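Local coordinates for protein esterase (Staphylococcus aureus subsp. aureus USA300_TCH1516, PDB 3D7R) that probably hydrolyses ester bonds, being a putative esterase built on the alpha/beta hydrolase fold, at residues L100-G105 against G175-S180; R152-L157 against V166-D171. All blocks are in the same frame, centred on the assembly; numbering follows the deposited sequence.

Contact 1: L100-G105 against G175-S180; sequences LYIHGG and GALALS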
ATOM      1  N   LEU A 100       7.427   2.655   7.596  1.00  8.96           N
ATOM      2  CA  LEU A 100       6.050   3.126   7.708  1.00  9.08           C
ATOM      3  C   LEU A 100       5.240   2.349   6.689  1.00  9.23           C
ATOM      4  O   LEU A 100       5.376   2.573   5.482  1.00  9.32           O
ATOM      5  CB  LEU A 100       5.962   4.641   7.423  1.00  8.79           C
ATOM      6  CG  LEU A 100       4.571   5.290   7.495  1.00  8.82           C
ATOM      7  CD1 LEU A 100       3.827   4.909   8.803  1.00  8.26           C
ATOM      8  CD2 LEU A 100       4.668   6.811   7.352  1.00  6.98           C
ATOM      9  N   TYR A 101       4.391   1.440   7.160  1.00  8.80           N
ATOM     10  CA  TYR A 101       3.655   0.569   6.242  1.00  8.08           C
ATOM     11  C   TYR A 101       2.215   1.022   6.039  1.00  7.80           C
ATOM     12  O   TYR A 101       1.443   1.052   7.006  1.00  8.29           O
ATOM     13  CB  TYR A 101       3.692  -0.916   6.690  1.00  7.60           C
ATOM     14  CG  TYR A 101       3.248  -1.829   5.560  1.00  9.34           C
ATOM     15  CD1 TYR A 101       4.185  -2.471   4.740  1.00  8.92           C
ATOM     16  CD2 TYR A 101       1.898  -1.998   5.275  1.00  8.07           C
ATOM     17  CE1 TYR A 101       3.775  -3.269   3.681  1.00  9.66           C
ATOM     18  CE2 TYR A 101       1.483  -2.791   4.227  1.00  9.50           C
ATOM     19  CZ  TYR A 101       2.423  -3.414   3.432  1.00 10.88           C
ATOM     20  OH  TYR A 101       1.998  -4.186   2.389  1.00 11.18           O
ATOM     21  N   ILE A 102       1.851   1.325   4.786  1.00  7.55           N
ATOM     22  CA  ILE A 102       0.495   1.790   4.436  1.00  7.48           C
ATOM     23  C   ILE A 102      -0.270   0.636   3.761  1.00  7.79           C
ATOM     24  O   ILE A 102      -0.009   0.297   2.604  1.00  7.28           O
ATOM     25  CB  ILE A 102       0.533   3.044   3.505  1.00  7.27           C
ATOM     26  CG1 ILE A 102       1.510   4.135   4.032  1.00  7.58           C
ATOM     27  CG2 ILE A 102      -0.881   3.596   3.296  1.00  7.82           C
ATOM     28  CD1 ILE A 102       1.267   4.615   5.499  1.00 10.95           C
ATOM     29  N   HIS A 103      -1.205   0.032   4.495  1.00  8.06           N
ATOM     30  CA  HIS A 103      -1.818  -1.210   4.072  1.00  8.20           C
ATOM     31  C   HIS A 103      -2.850  -1.014   2.948  1.00  8.34           C
ATOM     32  O   HIS A 103      -3.492   0.040   2.856  1.00  8.95           O
ATOM     33  CB  HIS A 103      -2.446  -1.921   5.270  1.00  8.08           C
ATOM     34  CG  HIS A 103      -3.695  -1.264   5.773  1.00  7.87           C
ATOM     35  ND1 HIS A 103      -4.932  -1.497   5.213  1.00  7.50           N
ATOM     36  CD2 HIS A 103      -3.904  -0.403   6.796  1.00  6.92           C
ATOM     37  CE1 HIS A 103      -5.851  -0.812   5.871  1.00  5.85           C
ATOM     38  NE2 HIS A 103      -5.254  -0.142   6.839  1.00  7.07           N
ATOM     39  N   GLY A 104      -2.992  -2.018   2.082  1.00  7.99           N
ATOM     40  CA  GLY A 104      -4.021  -1.970   1.023  1.00  8.33           C
ATOM     41  C   GLY A 104      -5.446  -2.191   1.534  1.00  8.00           C
ATOM     42  O   GLY A 104      -5.669  -2.493   2.718  1.00  7.78           O
ATOM     43  N   GLY A 105      -6.423  -2.016   0.650  1.00  7.86           N
ATOM     44  CA  GLY A 105      -7.827  -2.242   1.038  1.00  7.95           C
ATOM     45  C   GLY A 105      -8.738  -1.169   0.486  1.00  7.68           C
ATOM     46  O   GLY A 105      -9.869  -1.003   0.954  1.00  7.75           O
ATOM     47  N   GLY A 175      -0.090   1.338  -1.744  1.00  7.85           N
ATOM     48  CA  GLY A 175       1.065   1.717  -2.556  1.00  7.99           C
ATOM     49  C   GLY A 175       0.810   3.059  -3.214  1.00  8.40           C
ATOM     50  O   GLY A 175       1.715   3.885  -3.308  1.00  9.43           O
ATOM     51  N   ALA A 176      -0.420   3.277  -3.698  1.00  7.82           N
ATOM     52  CA  ALA A 176      -0.825   4.602  -4.195  1.00  7.72           C
ATOM     53  C   ALA A 176      -0.716   5.665  -3.103  1.00  7.49           C
ATOM     54  O   ALA A 176      -0.139   6.739  -3.325  1.00  8.03           O
ATOM     55  CB  ALA A 176      -2.260   4.564  -4.781  1.00  7.20           C
ATOM     56  N   LEU A 177      -1.229   5.365  -1.912  1.00  8.14           N
ATOM     57  CA  LEU A 177      -1.132   6.302  -0.779  1.00  8.22           C
ATOM     58  C   LEU A 177       0.334   6.602  -0.436  1.00  8.16           C
ATOM     59  O   LEU A 177       0.707   7.749  -0.223  1.00  8.59           O
ATOM     60  CB  LEU A 177      -1.827   5.751   0.483  1.00  8.51           C
ATOM     61  CG  LEU A 177      -3.342   5.628   0.595  1.00 11.00           C
ATOM     62  CD1 LEU A 177      -3.751   5.385   2.061  1.00 10.78           C
ATOM     63  CD2 LEU A 177      -4.044   6.900   0.078  1.00 10.00           C
ATOM     64  N   ALA A 178       1.161   5.566  -0.410  1.00  8.09           N
ATOM     65  CA  ALA A 178       2.579   5.721  -0.090  1.00  7.53           C
ATOM     66  C   ALA A 178       3.282   6.625  -1.099  1.00  7.51           C
ATOM     67  O   ALA A 178       3.971   7.561  -0.694  1.00  7.36           O
ATOM     68  CB  ALA A 178       3.263   4.354  -0.001  1.00  7.50           C
ATOM     69  N   LEU A 179       3.112   6.363  -2.402  1.00  7.43           N
ATOM     70  CA  LEU A 179       3.733   7.237  -3.417  1.00  7.41           C
ATOM     71  C   LEU A 179       3.182   8.673  -3.343  1.00  7.68           C
ATOM     72  O   LEU A 179       3.952   9.641  -3.336  1.00  7.80           O
ATOM     73  CB  LEU A 179       3.580   6.665  -4.845  1.00  7.18           C
ATOM     74  CG  LEU A 179       4.056   7.574  -5.994  1.00  6.84           C
ATOM     75  CD1 LEU A 179       5.535   7.945  -5.888  1.00  6.04           C
ATOM     76  CD2 LEU A 179       3.789   6.963  -7.360  1.00  6.69           C
ATOM     77  N   SER A 180       1.857   8.811  -3.322  1.00  7.57           N
ATOM     78  CA  SER A 180       1.230  10.129  -3.210  1.00  8.48           C
ATOM     79  C   SER A 180       1.702  10.898  -1.954  1.00  8.26           C
ATOM     80  O   SER A 180       1.939  12.116  -2.000  1.00  8.94           O
ATOM     81  CB  SER A 180      -0.293   9.975  -3.225  1.00  8.48           C
ATOM     82  OG  SER A 180      -0.919  11.200  -2.927  1.00 13.07           O
TER
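I102 and L177 meet side chain to side chain, crossing at about a right angle. The branch methyl I102 CG2 does the touching, 3.6 Å from L177 CD1 and 3.7 Å from L177 CB, so it sits alongside that end of the leucine, with CG farther off. That methyl sits anti to the backbone N of I102, which leaves CG1 beside the N and turned to the next residue of the helix, with I102 CG1 4.4 Å from A178 CB. The segment axes approach to 8.3 Å at 131°, the small A178 facing the strand. This is strand-on-helix packing of an alpha/beta hydrolase, at a strand end that leads into the sequence HGG. In hormone-sensitive-lipase-type esterases glycine N-H groups of such a motif form the oxyanion hole, a role that is only inferred here. H103 CB is directed away from the helix; H103 ND1 donates to G104 O at 2.8 Å, near the ring plane but tilted 33° from the carbonyl plane. That bond, the one from NE2 to K137 and the stack on Y135 together hold the imidazole's rotation. L177 also touches T146 and F147 of helix 143-161, while A178 rests on L196.

Contact 2: R152-L157 against V166-D171; sequences RVYDQL and VVVMGD. With NA (sodium ion), chain E.
Y154 CE1 is shared by two valines of the strand: it is 3.9 Å from V166 CG1 and 4.2 Å from V168 CG2, both methyls meeting the ring obliquely, and the neighbouring CD1 also approaches V166 CG1. CG stands anti to the backbone N (chi1 179°), which swings the phenol out of the helix and across to the sheet. At its far end the hydroxyl is hydrogen-bonded to P191 O, beyond the two segments, and the ring of F181 meets that of Y154 edge-to-face. One turn along, L157 CB lies 4.2 Å from V166 CG2, so that V166 is held by both its methyls, one for each helix residue. The segment axes are 10.2 Å apart and run at 155°, nearly antiparallel. They belong to the beta-alpha-beta crossover in which helix 143-161 carries the chain from strand 129-133 over strand 98-102 to strand 166-171. V168 also packs on A178 and V182 of helix 173-187, which covers the same face of the sheet. On the helix, Q156 extends its chain to a sodium ion, OE1 coordinating it at 2.3 Å. A water 2.9 Å from the sodium also accepts from Q156 NE2 at 3.0 Å; with OE1 and NE2 both engaged, turning of the amide would be limited, although the coordination is sparse, one side chain and one water. The ion bonds to the helix segment and not to the strand. Across the interface itself no hydrogen bond or charge pair forms, which implies that burial of methyls, methylene and ring carbons holds helix to strand here, the buried Y154 OH being satisfied by P191 O.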
ATOM      1  N   ARG A 152       1.019  12.695  10.279  1.00  9.47           N
ATOM      2  CA  ARG A 152       1.255  12.729  11.713  1.00 10.20           C
ATOM      3  C   ARG A 152       2.137  11.557  12.155  1.00  9.52           C
ATOM      4  O   ARG A 152       3.068  11.767  12.927  1.00  9.68           O
ATOM      5  CB  ARG A 152      -0.059  12.729  12.508  1.00 10.41           C
ATOM      6  CG  ARG A 152      -0.836  14.064  12.397  1.00 15.38           C
ATOM      7  CD  ARG A 152      -2.164  14.038  13.191  1.00 22.99           C
ATOM      8  NE  ARG A 152      -3.315  14.384  12.335  1.00 28.79           N
ATOM      9  CZ  ARG A 152      -4.358  13.583  12.087  1.00 30.85           C
ATOM     10  NH1 ARG A 152      -4.462  12.373  12.643  1.00 29.97           N
ATOM     11  NH2 ARG A 152      -5.324  14.014  11.285  1.00 33.47           N
ATOM     12  N   VAL A 153       1.861  10.338  11.676  1.00  8.95           N
ATOM     13  CA  VAL A 153       2.701   9.192  12.079  1.00  8.73           C
ATOM     14  C   VAL A 153       4.095   9.301  11.461  1.00  8.54           C
ATOM     15  O   VAL A 153       5.088   9.017  12.121  1.00  8.34           O
ATOM     16  CB  VAL A 153       2.043   7.789  11.847  1.00  9.47           C
ATOM     17  CG1 VAL A 153       1.820   7.495  10.382  1.00 10.62           C
ATOM     18  CG2 VAL A 153       2.879   6.652  12.521  1.00  8.73           C
ATOM     19  N   TYR A 154       4.175   9.757  10.214  1.00  8.80           N
ATOM     20  CA  TYR A 154       5.485   9.978   9.587  1.00  8.69           C
ATOM     21  C   TYR A 154       6.327  10.963  10.392  1.00  9.12           C
ATOM     22  O   TYR A 154       7.490  10.713  10.666  1.00  9.05           O
ATOM     23  CB  TYR A 154       5.347  10.434   8.136  1.00  8.58           C
ATOM     24  CG  TYR A 154       6.683  10.708   7.444  1.00  8.44           C
ATOM     25  CD1 TYR A 154       7.475   9.661   6.977  1.00  8.46           C
ATOM     26  CD2 TYR A 154       7.135  12.018   7.238  1.00  9.63           C
ATOM     27  CE1 TYR A 154       8.692   9.896   6.346  1.00  7.38           C
ATOM     28  CE2 TYR A 154       8.377  12.275   6.594  1.00  8.05           C
ATOM     29  CZ  TYR A 154       9.143  11.209   6.158  1.00  8.20           C
ATOM     30  OH  TYR A 154      10.348  11.446   5.510  1.00  9.22           O
ATOM     31  N   ASP A 155       5.727  12.075  10.780  1.00  9.58           N
ATOM     32  CA  ASP A 155       6.408  13.072  11.605  1.00 10.80           C
ATOM     33  C   ASP A 155       6.899  12.488  12.926  1.00 10.71           C
ATOM     34  O   ASP A 155       8.035  12.744  13.333  1.00 10.86           O
ATOM     35  CB  ASP A 155       5.494  14.280  11.830  1.00 10.56           C
ATOM     36  CG  ASP A 155       5.294  15.100  10.542  1.00 12.36           C
ATOM     37  OD1 ASP A 155       6.042  14.877   9.578  1.00 13.97           O
ATOM     38  OD2 ASP A 155       4.399  15.958  10.496  1.00 13.21           O
ATOM     39  N   GLN A 156       6.034  11.711  13.584  1.00 11.23           N
ATOM     40  CA  GLN A 156       6.400  10.966  14.804  1.00 11.76           C
ATOM     41  C   GLN A 156       7.684  10.145  14.609  1.00 11.41           C
ATOM     42  O   GLN A 156       8.626  10.302  15.367  1.00 11.27           O
ATOM     43  CB  GLN A 156       5.245  10.052  15.253  1.00 12.01           C
ATOM     44  CG  GLN A 156       5.523   9.276  16.540  1.00 15.12           C
ATOM     45  CD  GLN A 156       4.413   8.283  16.914  1.00 19.08           C
ATOM     46  OE1 GLN A 156       3.822   7.597  16.048  1.00 20.83           O
ATOM     47  NE2 GLN A 156       4.143   8.173  18.222  1.00 19.68           N
ATOM     48  N   LEU A 157       7.706   9.278  13.597  1.00 10.87           N
ATOM     49  CA  LEU A 157       8.870   8.424  13.285  1.00 10.86           C
ATOM     50  C   LEU A 157      10.157   9.213  12.956  1.00 10.82           C
ATOM     51  O   LEU A 157      11.233   8.919  13.482  1.00 11.10           O
ATOM     52  CB  LEU A 157       8.517   7.470  12.131  1.00 10.58           C
ATOM     53  CG  LEU A 157       7.326   6.523  12.375  1.00 10.90           C
ATOM     54  CD1 LEU A 157       7.130   5.551  11.179  1.00  9.90           C
ATOM     55  CD2 LEU A 157       7.495   5.734  13.670  1.00 10.40           C
ATOM     56  N   VAL A 166      14.007   6.166   7.958  1.00  8.03           N
ATOM     57  CA  VAL A 166      12.620   5.806   7.718  1.00  7.52           C
ATOM     58  C   VAL A 166      12.461   5.413   6.252  1.00  7.91           C
ATOM     59  O   VAL A 166      12.947   6.111   5.345  1.00  7.99           O
ATOM     60  CB  VAL A 166      11.653   6.968   8.075  1.00  7.78           C
ATOM     61  CG1 VAL A 166      10.199   6.573   7.788  1.00  7.04           C
ATOM     62  CG2 VAL A 166      11.811   7.354   9.558  1.00  7.00           C
ATOM     63  N   VAL A 167      11.795   4.288   6.034  1.00  7.39           N
ATOM     64  CA  VAL A 167      11.447   3.834   4.695  1.00  7.57           C
ATOM     65  C   VAL A 167       9.920   3.839   4.659  1.00  7.55           C
ATOM     66  O   VAL A 167       9.275   3.526   5.668  1.00  7.33           O
ATOM     67  CB  VAL A 167      12.035   2.420   4.431  1.00  7.73           C
ATOM     68  CG1 VAL A 167      11.394   1.735   3.221  1.00  7.88           C
ATOM     69  CG2 VAL A 167      13.606   2.468   4.294  1.00  7.51           C
ATOM     70  N   VAL A 168       9.339   4.209   3.518  1.00  7.67           N
ATOM     71  CA  VAL A 168       7.876   4.166   3.360  1.00  7.73           C
ATOM     72  C   VAL A 168       7.540   2.996   2.428  1.00  8.22           C
ATOM     73  O   VAL A 168       8.236   2.776   1.444  1.00  8.45           O
ATOM     74  CB  VAL A 168       7.280   5.514   2.842  1.00  7.85           C
ATOM     75  CG1 VAL A 168       5.755   5.402   2.619  1.00  7.44           C
ATOM     76  CG2 VAL A 168       7.583   6.669   3.837  1.00  7.67           C
HETATM   77  N   MSE A 169       6.510   2.223   2.776  1.00  7.64           N
HETATM   78  CA  MSE A 169       6.111   1.054   2.007  1.00  8.04           C
HETATM   79  C   MSE A 169       4.586   0.945   2.022  1.00  7.80           C
HETATM   80  O   MSE A 169       3.949   1.332   2.992  1.00  7.82           O
HETATM   81  CB  MSE A 169       6.707  -0.193   2.665  1.00  8.11           C
HETATM   82  CG  MSE A 169       6.437  -1.493   1.937  1.00 10.85           C
HETATM   83 SE   MSE A 169       7.393  -2.987   2.786  0.75 15.61          SE
HETATM   84  CE  MSE A 169       9.203  -2.271   2.759  1.00 12.35           C
ATOM     85  N   GLY A 170       4.002   0.424   0.951  1.00  8.03           N
ATOM     86  CA  GLY A 170       2.555   0.192   0.918  1.00  7.94           C
ATOM     87  C   GLY A 170       2.191  -0.757  -0.203  1.00  8.29           C
ATOM     88  O   GLY A 170       2.950  -0.886  -1.170  1.00  7.89           O
ATOM     89  N   ASP A 171       1.017  -1.373  -0.098  1.00  7.62           N
ATOM     90  CA  ASP A 171       0.575  -2.348  -1.089  1.00  8.59           C
ATOM     91  C   ASP A 171      -0.806  -1.963  -1.590  1.00  8.35           C
ATOM     92  O   ASP A 171      -1.606  -1.430  -0.822  1.00  7.80           O
ATOM     93  CB  ASP A 171       0.548  -3.776  -0.500  1.00  8.48           C
ATOM     94  CG  ASP A 171      -0.580  -3.977   0.533  1.00  9.69           C
ATOM     95  OD1 ASP A 171      -0.457  -3.463   1.659  1.00  7.88           O
ATOM     96  OD2 ASP A 171      -1.584  -4.666   0.217  1.00 12.56           O
TER
HETATM   97 NA    NA E1200       3.226   5.548  16.939  1.00 15.77          NA
HETATM   98  O   HOH W   1       2.256   6.319  19.531  1.00 22.97           O

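Overall arrangement
Contacts 1 and 2 lie on one sheet face, their centres 9 Å apart: helices 143-161 and 173-187 both pack there, and V168 touches both. Their strands are parallel neighbours, with a probable hydrogen bond of 2.8 Å from I102 N to M169 O. A second junction is made between L100 CD1 and V153 CG1, 3.6 Å apart, where helix 143-161 crosses strand 98-102. Y101 OH approaches D171 OD1 to 2.7 Å, a probable hydrogen bond that ties the ends of the two strands; G104 N bonds the same oxygen from the HGG loop. The turn after D171 corresponds in position to the nucleophile elbow, and an active site would be expected near here. The sodium ion is about 12 Å from the side chain of I102.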